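Local structure of putative sulfatase yidJ (Bacteroides fragilis, 2QZU) at residues 42-46 and 57-61; 73-78 and 94-98; 167-172 and 183-187; 198-202 and 237-242. The protein probably hydrolyses sulfate esters as a metal-dependent, arylsulfatase-like member of the sulfatase family. One frame throughout, in Å; residues are numbered along the deposited sequence.

Contact 1: 42-46 and 57-61; sequences AIGCI and DKLAS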
loop_
_atom_site.group_PDB
_atom_site.type_symbol
_atom_site.label_atom_id
_atom_site.label_comp_id
_atom_site.label_asym_id
_atom_site.label_seq_id
_atom_site.Cartn_x
_atom_site.Cartn_y
_atom_site.Cartn_z
ATOM N N ALA A 42 -20.857 8.453 10.057
ATOM C CA ALA A 42 -20.032 7.482 10.766
ATOM C C ALA A 42 -19.808 7.889 12.219
ATOM O O ALA A 42 -18.681 7.895 12.708
ATOM C CB ALA A 42 -18.692 7.305 10.055
ATOM N N ILE A 43 -20.896 8.247 12.894
ATOM C CA ILE A 43 -20.859 8.624 14.303
ATOM C C ILE A 43 -21.870 7.699 14.970
ATOM O O ILE A 43 -23.012 7.595 14.520
ATOM C CB ILE A 43 -21.291 10.093 14.527
ATOM C CG1 ILE A 43 -20.323 11.043 13.815
ATOM C CG2 ILE A 43 -21.308 10.408 16.019
ATOM C CD1 ILE A 43 -20.736 12.507 13.885
ATOM N N GLY A 44 -21.445 7.027 16.033
ATOM C CA GLY A 44 -22.318 6.092 16.719
ATOM C C GLY A 44 -23.678 6.598 17.160
ATOM O O GLY A 44 -24.693 5.935 16.927
ATOM N N CYS A 45 -23.709 7.768 17.790
ATOM C CA CYS A 45 -24.964 8.321 18.284
ATOM C C CYS A 45 -25.984 8.677 17.207
ATOM O O CYS A 45 -27.150 8.915 17.521
ATOM C CB CYS A 45 -24.696 9.541 19.177
ATOM S SG CYS A 45 -23.849 10.914 18.374
ATOM N N ILE A 46 -25.560 8.713 15.945
ATOM C CA ILE A 46 -26.479 9.027 14.856
ATOM C C ILE A 46 -27.328 7.792 14.536
ATOM O O ILE A 46 -28.376 7.885 13.897
ATOM C CB ILE A 46 -25.710 9.523 13.607
ATOM C CG1 ILE A 46 -25.082 10.886 13.921
ATOM C CG2 ILE A 46 -26.647 9.640 12.409
ATOM C CD1 ILE A 46 -24.294 11.498 12.782
ATOM N N ASP A 57 -19.605 10.597 21.081
ATOM C CA ASP A 57 -21.001 10.524 21.513
ATOM C C ASP A 57 -21.149 11.343 22.795
ATOM O O ASP A 57 -22.128 12.067 22.973
ATOM C CB ASP A 57 -21.427 9.077 21.807
ATOM C CG ASP A 57 -21.545 8.226 20.558
ATOM O OD1 ASP A 57 -21.435 8.770 19.439
ATOM O OD2 ASP A 57 -21.759 7.003 20.703
ATOM N N LYS A 58 -20.173 11.208 23.688
ATOM C CA LYS A 58 -20.178 11.938 24.953
ATOM C C LYS A 58 -20.062 13.440 24.689
ATOM O O LYS A 58 -20.781 14.244 25.281
ATOM C CB LYS A 58 -19.018 11.461 25.837
ATOM C CG LYS A 58 -18.907 12.165 27.185
ATOM C CD LYS A 58 -20.130 11.926 28.059
ATOM C CE LYS A 58 -19.973 12.600 29.417
ATOM N NZ LYS A 58 -21.175 12.412 30.278
ATOM N N LEU A 59 -19.158 13.814 23.789
ATOM C CA LEU A 59 -18.965 15.216 23.442
ATOM C C LEU A 59 -20.273 15.790 22.903
ATOM O O LEU A 59 -20.679 16.894 23.271
ATOM C CB LEU A 59 -17.870 15.350 22.381
ATOM C CG LEU A 59 -17.495 16.767 21.959
ATOM C CD1 LEU A 59 -16.903 17.517 23.150
ATOM C CD2 LEU A 59 -16.497 16.699 20.815
ATOM N N ALA A 60 -20.928 15.028 22.036
ATOM C CA ALA A 60 -22.191 15.452 21.442
ATOM C C ALA A 60 -23.260 15.662 22.506
ATOM O O ALA A 60 -24.040 16.608 22.434
ATOM C CB ALA A 60 -22.665 14.417 20.438
ATOM N N SER A 61 -23.292 14.775 23.495
ATOM C CA SER A 61 -24.282 14.862 24.565
ATOM C C SER A 61 -24.077 16.100 25.428
ATOM O O SER A 61 -24.997 16.549 26.113
ATOM C CB SER A 61 -24.219 13.617 25.456
ATOM O OG SER A 61 -23.071 13.654 26.282
#
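This is a small loop-to-helix contact, burying 155 Å² in all, in which a short 3-10 turn that follows strand 29-35 is held by the side chain of helix residue Asp57. The bond is from Cys45 N to Asp57 OD1, 3.0 Å, with the N-H...O angle at 141°. An aspartate suits the place: its carboxylate extends from the helix to a backbone NH in the first turn of 44-46, and the same OD1 bonds Thr53 OG1, which in turn takes the NH of Gly44, so the two side chains serve successive amides. Gly44 leaves space for this carboxylate, since a CB there would lie only 3.1 Å from Asp57 OD2. Beside the polar bond, Cys45 SG rests 4.2 Å from Ala60 CB, a methyl small enough to let the turn lie close to the helix. Leu59 and Ala60 of helix 54-61 pack on Ile339 of strand 338-341, Ala42 touches Ile283 of helix 267-299, and Cys45 and Ile46 lie against Asn65 of strand 64-66.

Contact 2: 73-78 and 94-98; sequences YPVSSP and VTGNC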
loop_
_atom_site.group_PDB
_atom_site.type_symbol
_atom_site.label_atom_id
_atom_site.label_comp_id
_atom_site.label_asym_id
_atom_site.label_seq_id
_atom_site.Cartn_x
_atom_site.Cartn_y
_atom_site.Cartn_z
ATOM N N TYR A 73 -16.749 21.948 -1.122
ATOM C CA TYR A 73 -15.763 21.491 -2.099
ATOM C C TYR A 73 -15.075 20.367 -1.335
ATOM O O TYR A 73 -14.061 20.584 -0.670
ATOM C CB TYR A 73 -14.765 22.603 -2.435
ATOM C CG TYR A 73 -13.974 22.374 -3.710
ATOM C CD1 TYR A 73 -13.825 21.096 -4.244
ATOM C CD2 TYR A 73 -13.368 23.440 -4.380
ATOM C CE1 TYR A 73 -13.094 20.879 -5.414
ATOM C CE2 TYR A 73 -12.626 23.232 -5.553
ATOM C CZ TYR A 73 -12.498 21.948 -6.060
ATOM O OH TYR A 73 -11.776 21.726 -7.214
ATOM N N PRO A 74 -15.632 19.149 -1.411
ATOM C CA PRO A 74 -15.090 17.981 -0.710
ATOM C C PRO A 74 -13.757 17.407 -1.188
ATOM O O PRO A 74 -13.694 16.288 -1.692
ATOM C CB PRO A 74 -16.241 16.982 -0.790
ATOM C CG PRO A 74 -16.816 17.268 -2.138
ATOM C CD PRO A 74 -16.833 18.786 -2.187
ATOM N N VAL A 75 -12.703 18.202 -1.017
ATOM C CA VAL A 75 -11.332 17.852 -1.377
ATOM C C VAL A 75 -10.456 18.520 -0.314
ATOM O O VAL A 75 -10.759 19.629 0.135
ATOM C CB VAL A 75 -10.955 18.390 -2.769
ATOM C CG1 VAL A 75 -9.518 18.018 -3.098
ATOM C CG2 VAL A 75 -11.899 17.815 -3.811
ATOM N N SER A 76 -9.371 17.857 0.076
ATOM C CA SER A 76 -8.499 18.367 1.135
ATOM C C SER A 76 -8.076 19.842 1.115
ATOM O O SER A 76 -8.587 20.649 1.893
ATOM C CB SER A 76 -7.256 17.482 1.260
ATOM O OG SER A 76 -6.441 17.918 2.341
ATOM N N SER A 77 -7.140 20.205 0.247
ATOM C CA SER A 77 -6.676 21.588 0.216
ATOM C C SER A 77 -7.778 22.621 -0.001
ATOM O O SER A 77 -7.855 23.609 0.735
ATOM C CB SER A 77 -5.580 21.758 -0.836
ATOM O OG SER A 77 -4.516 20.867 -0.570
ATOM N N PRO A 78 -8.644 22.410 -1.008
ATOM C CA PRO A 78 -9.719 23.375 -1.253
ATOM C C PRO A 78 -10.584 23.605 -0.019
ATOM O O PRO A 78 -10.896 24.749 0.325
ATOM C CB PRO A 78 -10.500 22.736 -2.403
ATOM C CG PRO A 78 -9.422 22.023 -3.173
ATOM C CD PRO A 78 -8.615 21.374 -2.058
ATOM N N VAL A 94 -7.370 28.344 -3.626
ATOM C CA VAL A 94 -7.059 26.923 -3.492
ATOM C C VAL A 94 -8.142 26.137 -4.231
ATOM O O VAL A 94 -9.108 25.643 -3.642
ATOM C CB VAL A 94 -7.004 26.502 -2.008
ATOM C CG1 VAL A 94 -6.433 25.091 -1.894
ATOM C CG2 VAL A 94 -6.140 27.486 -1.228
ATOM N N THR A 95 -7.948 26.024 -5.540
ATOM C CA THR A 95 -8.901 25.373 -6.433
ATOM C C THR A 95 -8.740 23.869 -6.613
ATOM O O THR A 95 -9.590 23.220 -7.227
ATOM C CB THR A 95 -8.839 26.032 -7.807
ATOM O OG1 THR A 95 -7.489 25.987 -8.283
ATOM C CG2 THR A 95 -9.284 27.486 -7.720
ATOM N N GLY A 96 -7.647 23.325 -6.093
ATOM C CA GLY A 96 -7.393 21.900 -6.187
ATOM C C GLY A 96 -6.448 21.539 -5.058
ATOM O O GLY A 96 -6.126 22.399 -4.241
ATOM N N ASN A 97 -6.017 20.284 -4.989
ATOM C CA ASN A 97 -5.082 19.874 -3.942
ATOM C C ASN A 97 -3.739 20.532 -4.187
ATOM O O ASN A 97 -3.359 20.785 -5.333
ATOM C CB ASN A 97 -4.864 18.356 -3.950
ATOM C CG ASN A 97 -5.946 17.599 -3.207
ATOM O OD1 ASN A 97 -6.377 16.533 -3.644
ATOM N ND2 ASN A 97 -6.381 18.139 -2.077
ATOM N N CYS A 98 -3.016 20.804 -3.108
ATOM C CA CYS A 98 -1.695 21.380 -3.242
ATOM C C CYS A 98 -0.766 20.219 -3.563
ATOM O O CYS A 98 -0.764 19.201 -2.870
ATOM C CB CYS A 98 -1.255 22.058 -1.941
ATOM S SG CYS A 98 -2.250 23.503 -1.500
#
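Cys98 N donates to Ser77 OG at 2.9 Å, with an N-H...O angle of 157°, and this is the firmest polar link between the start of helix 76-85 and the loop 94-98. A serine suits the spot because its short hydroxyl can accept this amide and also bond His134 O. At the other end Tyr73 OH lies 2.6 Å from Thr95 O in what may be a weak hydrogen bond; the same hydroxyl also accepts the NH of Val404 in strand 399-404. Next comes a CA-H...O contact, Pro78 CA to Val94 O at 3.4 Å. Packing surrounds these bonds. Val94 CG1 presses on Ser77 CB at 3.6 Å and on Pro78 CD at 4.3 Å. Proline suits the first turn of a helix, where its missing NH costs nothing. The side chain of Asn97 lies over the helix start, touching Val75, Ser76 and Ser77. Gly96 O is buried against Ser77 CB and Pro78 CD, 3.5 Å from each, and finds no polar partner. Ser76 is predicted to become 3-oxoalanine (formylglycine), whose hydrate is the nucleophile in sulfatases, but here it is plain serine. Thus Ser77 is bonded to the loop, while the next hydroxyl, Ser76 OG, bonds His134 ND1, Arg80 NE and, weakly, Lys132 NZ, a basic cluster consistent with a sulfate-binding active site.

Contact 3: 167-172 and 183-187; sequences DHWIAY and YWNTT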
loop_
_atom_site.group_PDB
_atom_site.type_symbol
_atom_site.label_atom_id
_atom_site.label_comp_id
_atom_site.label_asym_id
_atom_site.label_seq_id
_atom_site.Cartn_x
_atom_site.Cartn_y
_atom_site.Cartn_z
ATOM N N ASP A 167 1.776 30.229 16.219
ATOM C CA ASP A 167 3.117 30.253 16.794
ATOM C C ASP A 167 3.646 28.886 17.219
ATOM O O ASP A 167 4.815 28.575 16.985
ATOM C CB ASP A 167 3.168 31.235 17.968
ATOM C CG ASP A 167 2.956 32.674 17.527
ATOM O OD1 ASP A 167 3.564 33.079 16.514
ATOM O OD2 ASP A 167 2.191 33.403 18.191
ATOM N N HIS A 168 2.805 28.080 17.858
ATOM C CA HIS A 168 3.211 26.733 18.256
ATOM C C HIS A 168 2.884 25.877 17.039
ATOM O O HIS A 168 1.725 25.789 16.629
ATOM C CB HIS A 168 2.413 26.254 19.467
ATOM C CG HIS A 168 2.795 24.887 19.933
ATOM N ND1 HIS A 168 4.034 24.601 20.468
ATOM C CD2 HIS A 168 2.109 23.719 19.931
ATOM C CE1 HIS A 168 4.091 23.319 20.777
ATOM N NE2 HIS A 168 2.937 22.761 20.461
ATOM N N TRP A 169 3.904 25.239 16.474
ATOM C CA TRP A 169 3.736 24.468 15.251
ATOM C C TRP A 169 4.372 23.080 15.273
ATOM O O TRP A 169 5.575 22.944 15.464
ATOM C CB TRP A 169 4.330 25.300 14.105
ATOM C CG TRP A 169 4.054 24.839 12.700
ATOM C CD1 TRP A 169 4.874 24.090 11.902
ATOM C CD2 TRP A 169 2.913 25.172 11.903
ATOM N NE1 TRP A 169 4.314 23.948 10.650
ATOM C CE2 TRP A 169 3.107 24.600 10.627
ATOM C CE3 TRP A 169 1.740 25.903 12.142
ATOM C CZ2 TRP A 169 2.177 24.735 9.590
ATOM C CZ3 TRP A 169 0.813 26.038 11.112
ATOM C CH2 TRP A 169 1.039 25.456 9.852
ATOM N N ILE A 170 3.540 22.059 15.092
ATOM C CA ILE A 170 3.987 20.669 15.022
ATOM C C ILE A 170 3.103 20.127 13.911
ATOM O O ILE A 170 2.062 19.520 14.165
ATOM C CB ILE A 170 3.707 19.904 16.325
ATOM C CG1 ILE A 170 4.428 20.590 17.489
ATOM C CG2 ILE A 170 4.182 18.462 16.188
ATOM C CD1 ILE A 170 4.077 20.030 18.849
ATOM N N ALA A 171 3.529 20.351 12.675
ATOM C CA ALA A 171 2.719 19.963 11.539
ATOM C C ALA A 171 3.492 19.556 10.299
ATOM O O ALA A 171 4.726 19.556 10.279
ATOM C CB ALA A 171 1.789 21.117 11.198
ATOM N N TYR A 172 2.735 19.208 9.264
ATOM C CA TYR A 172 3.294 18.806 7.981
ATOM C C TYR A 172 2.321 19.192 6.862
ATOM O O TYR A 172 1.219 19.680 7.134
ATOM C CB TYR A 172 3.548 17.295 7.967
ATOM C CG TYR A 172 2.319 16.455 8.234
ATOM C CD1 TYR A 172 1.864 16.230 9.537
ATOM C CD2 TYR A 172 1.598 15.892 7.179
ATOM C CE1 TYR A 172 0.718 15.463 9.777
ATOM C CE2 TYR A 172 0.460 15.126 7.408
ATOM C CZ TYR A 172 0.026 14.915 8.709
ATOM O OH TYR A 172 -1.094 14.148 8.936
ATOM N N TYR A 183 6.826 15.266 11.148
ATOM C CA TYR A 183 6.408 16.605 11.526
ATOM C C TYR A 183 7.580 17.563 11.538
ATOM O O TYR A 183 8.746 17.155 11.537
ATOM C CB TYR A 183 5.837 16.600 12.952
ATOM C CG TYR A 183 4.684 15.658 13.183
ATOM C CD1 TYR A 183 3.368 16.077 12.989
ATOM C CD2 TYR A 183 4.909 14.335 13.559
ATOM C CE1 TYR A 183 2.302 15.200 13.162
ATOM C CE2 TYR A 183 3.855 13.446 13.727
ATOM C CZ TYR A 183 2.554 13.882 13.527
ATOM O OH TYR A 183 1.514 12.999 13.669
ATOM N N TRP A 184 7.245 18.846 11.551
ATOM C CA TRP A 184 8.222 19.915 11.673
ATOM C C TRP A 184 7.772 20.604 12.950
ATOM O O TRP A 184 6.585 20.909 13.098
ATOM C CB TRP A 184 8.105 20.927 10.537
ATOM C CG TRP A 184 8.818 20.579 9.279
ATOM C CD1 TRP A 184 10.145 20.760 9.001
ATOM C CD2 TRP A 184 8.222 20.066 8.089
ATOM N NE1 TRP A 184 10.408 20.399 7.698
ATOM C CE2 TRP A 184 9.244 19.969 7.116
ATOM C CE3 TRP A 184 6.918 19.680 7.746
ATOM C CZ2 TRP A 184 9.002 19.503 5.822
ATOM C CZ3 TRP A 184 6.676 19.218 6.460
ATOM C CH2 TRP A 184 7.716 19.134 5.511
ATOM N N ASN A 185 8.696 20.825 13.877
ATOM C CA ASN A 185 8.364 21.532 15.107
ATOM C C ASN A 185 8.466 23.017 14.751
ATOM O O ASN A 185 8.770 23.361 13.610
ATOM C CB ASN A 185 9.338 21.156 16.227
ATOM C CG ASN A 185 10.781 21.310 15.816
ATOM O OD1 ASN A 185 11.224 22.402 15.471
ATOM N ND2 ASN A 185 11.526 20.211 15.841
ATOM N N THR A 186 8.239 23.896 15.720
ATOM C CA THR A 186 8.252 25.334 15.462
ATOM C C THR A 186 9.510 25.933 14.833
ATOM O O THR A 186 9.411 26.751 13.921
ATOM C CB THR A 186 7.927 26.124 16.753
ATOM O OG1 THR A 186 6.677 25.666 17.288
ATOM C CG2 THR A 186 7.820 27.620 16.456
ATOM N N THR A 187 10.686 25.525 15.294
ATOM C CA THR A 187 11.927 26.093 14.770
ATOM C C THR A 187 12.734 25.249 13.784
ATOM O O THR A 187 13.794 25.679 13.322
ATOM C CB THR A 187 12.865 26.487 15.922
ATOM O OG1 THR A 187 13.109 25.341 16.749
ATOM C CG2 THR A 187 12.241 27.590 16.759
HETATM O O HOH W 1 6.422 26.419 19.854
#
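A single antiparallel beta bridge, Ala171 with Trp184, joins edge strand 168-172 of the large mixed sheet to the chain returning as 183-187. It is a hydrogen-bonded pair: Ala171 N to Trp184 O is 3.1 Å and Trp184 N to Ala171 O 2.9 Å. Alanine at the bridge carries just a methyl, directed away from the partner, so bulk gathers around it instead. The edge of the Tyr172 ring meets the face of Tyr183 in an offset edge-to-face pair, centroids 5.5 Å apart and planes at 79°, while Ile170 CG2 fills the space beside the second ring, 4.1 Å from Tyr183 CD1. The edge of the Trp184 indole lies against the Tyr172 backbone and CB, CZ3 4.0 Å from Tyr172 CB. Broad rings suit these buried places, and their polar ends are met by residues beyond the two segments: Tyr172 OH by Asn229, Tyr183 OH by Glu204, Trp184 NE1 by Arg190 O. Trp169, whose ring has a cation-pi contact with Arg163, sits where regular pairing has lapsed. There a side chain stands in for the backbone: Trp169 N gives its proton to Thr186 OG1 at 2.9 Å, and a water links that oxygen, 2.7 Å away, to His168 ND1 at 3.1 Å.

Contact 4: 198-202 and 237-242; sequences QWGPE and LVPDRY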
loop_
_atom_site.group_PDB
_atom_site.type_symbol
_atom_site.label_atom_id
_atom_site.label_comp_id
_atom_site.label_asym_id
_atom_site.label_seq_id
_atom_site.Cartn_x
_atom_site.Cartn_y
_atom_site.Cartn_z
ATOM N N GLN A 198 4.932 6.176 16.353
ATOM C CA GLN A 198 3.666 6.117 17.069
ATOM C C GLN A 198 2.570 6.491 16.079
ATOM O O GLN A 198 2.823 7.232 15.131
ATOM C CB GLN A 198 3.695 7.108 18.240
ATOM C CG GLN A 198 2.393 7.242 19.007
ATOM C CD GLN A 198 2.576 7.959 20.335
ATOM O OE1 GLN A 198 3.278 8.967 20.420
ATOM N NE2 GLN A 198 1.941 7.439 21.381
ATOM N N TRP A 199 1.361 5.977 16.292
ATOM C CA TRP A 199 0.255 6.278 15.386
ATOM C C TRP A 199 -0.015 7.781 15.428
ATOM O O TRP A 199 -0.068 8.376 16.500
ATOM C CB TRP A 199 -0.993 5.482 15.795
ATOM C CG TRP A 199 -2.086 5.456 14.749
ATOM C CD1 TRP A 199 -1.941 5.205 13.409
ATOM C CD2 TRP A 199 -3.489 5.638 14.970
ATOM N NE1 TRP A 199 -3.170 5.220 12.786
ATOM C CE2 TRP A 199 -4.138 5.484 13.722
ATOM C CE3 TRP A 199 -4.265 5.917 16.106
ATOM C CZ2 TRP A 199 -5.527 5.598 13.575
ATOM C CZ3 TRP A 199 -5.649 6.030 15.961
ATOM C CH2 TRP A 199 -6.264 5.871 14.704
ATOM N N GLY A 200 -0.175 8.385 14.254
ATOM C CA GLY A 200 -0.409 9.818 14.165
ATOM C C GLY A 200 -1.327 10.431 15.209
ATOM O O GLY A 200 -0.892 11.295 15.973
ATOM N N PRO A 201 -2.603 10.014 15.264
ATOM C CA PRO A 201 -3.576 10.541 16.226
ATOM C C PRO A 201 -3.116 10.438 17.673
ATOM O O PRO A 201 -3.460 11.282 18.496
ATOM C CB PRO A 201 -4.820 9.698 15.955
ATOM C CG PRO A 201 -4.713 9.436 14.479
ATOM C CD PRO A 201 -3.250 9.063 14.342
ATOM N N GLU A 202 -2.354 9.388 17.972
ATOM C CA GLU A 202 -1.833 9.166 19.317
ATOM C C GLU A 202 -0.814 10.230 19.686
ATOM O O GLU A 202 -0.881 10.819 20.766
ATOM C CB GLU A 202 -1.163 7.794 19.411
ATOM C CG GLU A 202 -2.059 6.678 19.881
ATOM C CD GLU A 202 -1.300 5.376 20.056
ATOM O OE1 GLU A 202 -0.235 5.397 20.713
ATOM O OE2 GLU A 202 -1.767 4.337 19.543
ATOM N N LEU A 237 -3.480 1.194 8.112
ATOM C CA LEU A 237 -2.439 1.704 8.993
ATOM C C LEU A 237 -3.031 2.273 10.283
ATOM O O LEU A 237 -3.027 3.489 10.524
ATOM C CB LEU A 237 -1.624 2.756 8.242
ATOM C CG LEU A 237 -1.026 2.274 6.915
ATOM C CD1 LEU A 237 -0.373 3.442 6.208
ATOM C CD2 LEU A 237 -0.013 1.156 7.163
ATOM N N VAL A 238 -3.548 1.363 11.101
ATOM C CA VAL A 238 -4.169 1.681 12.376
ATOM C C VAL A 238 -3.805 0.553 13.341
ATOM O O VAL A 238 -3.702 -0.609 12.934
ATOM C CB VAL A 238 -5.711 1.787 12.217
ATOM C CG1 VAL A 238 -6.266 0.523 11.564
ATOM C CG2 VAL A 238 -6.366 2.039 13.567
ATOM N N PRO A 239 -3.572 0.875 14.625
ATOM C CA PRO A 239 -3.215 -0.170 15.592
ATOM C C PRO A 239 -4.184 -1.347 15.623
ATOM O O PRO A 239 -5.399 -1.180 15.489
ATOM C CB PRO A 239 -3.169 0.590 16.911
ATOM C CG PRO A 239 -2.632 1.932 16.478
ATOM C CD PRO A 239 -3.471 2.210 15.243
ATOM N N ASP A 240 -3.623 -2.534 15.819
ATOM C CA ASP A 240 -4.389 -3.772 15.855
ATOM C C ASP A 240 -5.545 -3.795 16.841
ATOM O O ASP A 240 -6.577 -4.409 16.563
ATOM C CB ASP A 240 -3.460 -4.951 16.146
ATOM C CG ASP A 240 -2.402 -5.128 15.079
ATOM O OD1 ASP A 240 -2.760 -5.071 13.885
ATOM O OD2 ASP A 240 -1.218 -5.326 15.431
ATOM N N ARG A 241 -5.387 -3.141 17.987
ATOM C CA ARG A 241 -6.460 -3.147 18.977
ATOM C C ARG A 241 -7.751 -2.528 18.445
ATOM O O ARG A 241 -8.844 -2.922 18.847
ATOM C CB ARG A 241 -6.013 -2.456 20.273
ATOM C CG ARG A 241 -5.534 -1.018 20.139
ATOM C CD ARG A 241 -5.092 -0.496 21.504
ATOM N NE ARG A 241 -4.717 0.917 21.498
ATOM C CZ ARG A 241 -3.586 1.397 20.989
ATOM N NH1 ARG A 241 -2.701 0.580 20.436
ATOM N NH2 ARG A 241 -3.332 2.697 21.048
ATOM N N TYR A 242 -7.635 -1.568 17.535
ATOM C CA TYR A 242 -8.830 -0.956 16.966
ATOM C C TYR A 242 -9.441 -1.862 15.898
ATOM O O TYR A 242 -10.658 -1.875 15.705
ATOM C CB TYR A 242 -8.489 0.424 16.398
ATOM C CG TYR A 242 -7.963 1.354 17.463
ATOM C CD1 TYR A 242 -8.751 1.695 18.566
ATOM C CD2 TYR A 242 -6.670 1.859 17.399
ATOM C CE1 TYR A 242 -8.260 2.509 19.575
ATOM C CE2 TYR A 242 -6.168 2.676 18.403
ATOM C CZ TYR A 242 -6.972 2.996 19.487
ATOM O OH TYR A 242 -6.480 3.809 20.476
#
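The flat indole of Trp199 forms the apolar centre, with Pro239 lying over one face: Pro239 CD stands 3.5 Å from the centroid of the five-membered ring, 13° off its normal, a CH-pi contact well suited to a rigid proline ring. Val238 CG2 adds to the packing at 3.7 Å from Trp199 CZ2, and Tyr242 meets the six-membered ring obliquely, Tyr242 CE2 to Trp199 CZ3 4.2 Å. Tryptophan also offers a donor at its rim, and Trp199 NE1 bonds Leu237 O at 2.9 Å. Toward solvent the contact becomes ionic: Arg241 NH2 and Glu202 OE2 form a salt bridge at 2.7 Å, the long arginine spanning the gap, while Gln198 NE2 bonds Glu202 OE1 at 3.1 Å. Trp199 and Pro239 are the N-cap residues of helices 200-213 and 240-244, so the contact joins two helix starts. Helix 267-299 lies against both, Asn289 touching Trp199 and Glu288 bonding Tyr242 OH, and at the subunit interface Asp240 forms a salt bridge with Lys373 of the second subunit.

How the contacts relate
The four contacts follow one another along the chain. Contact 2 is the one at the probable active site, since it holds Ser76, and its centre lies about 11 Å from that of the chain, against 17 to 21 Å for the others. Contact 1 is on the opposite side of the chain's centre, about 28 Å from contact 2 between centres. Contacts 3 and 4 touch, although their centres are about 21 Å apart: Tyr183 OH packs 3.7 Å from Gly200 O. Helix 200-213, which begins in contact 4, also packs on Ile170 and Tyr172 of contact 3, while helix 267-299 touches both contact 1 and contact 4.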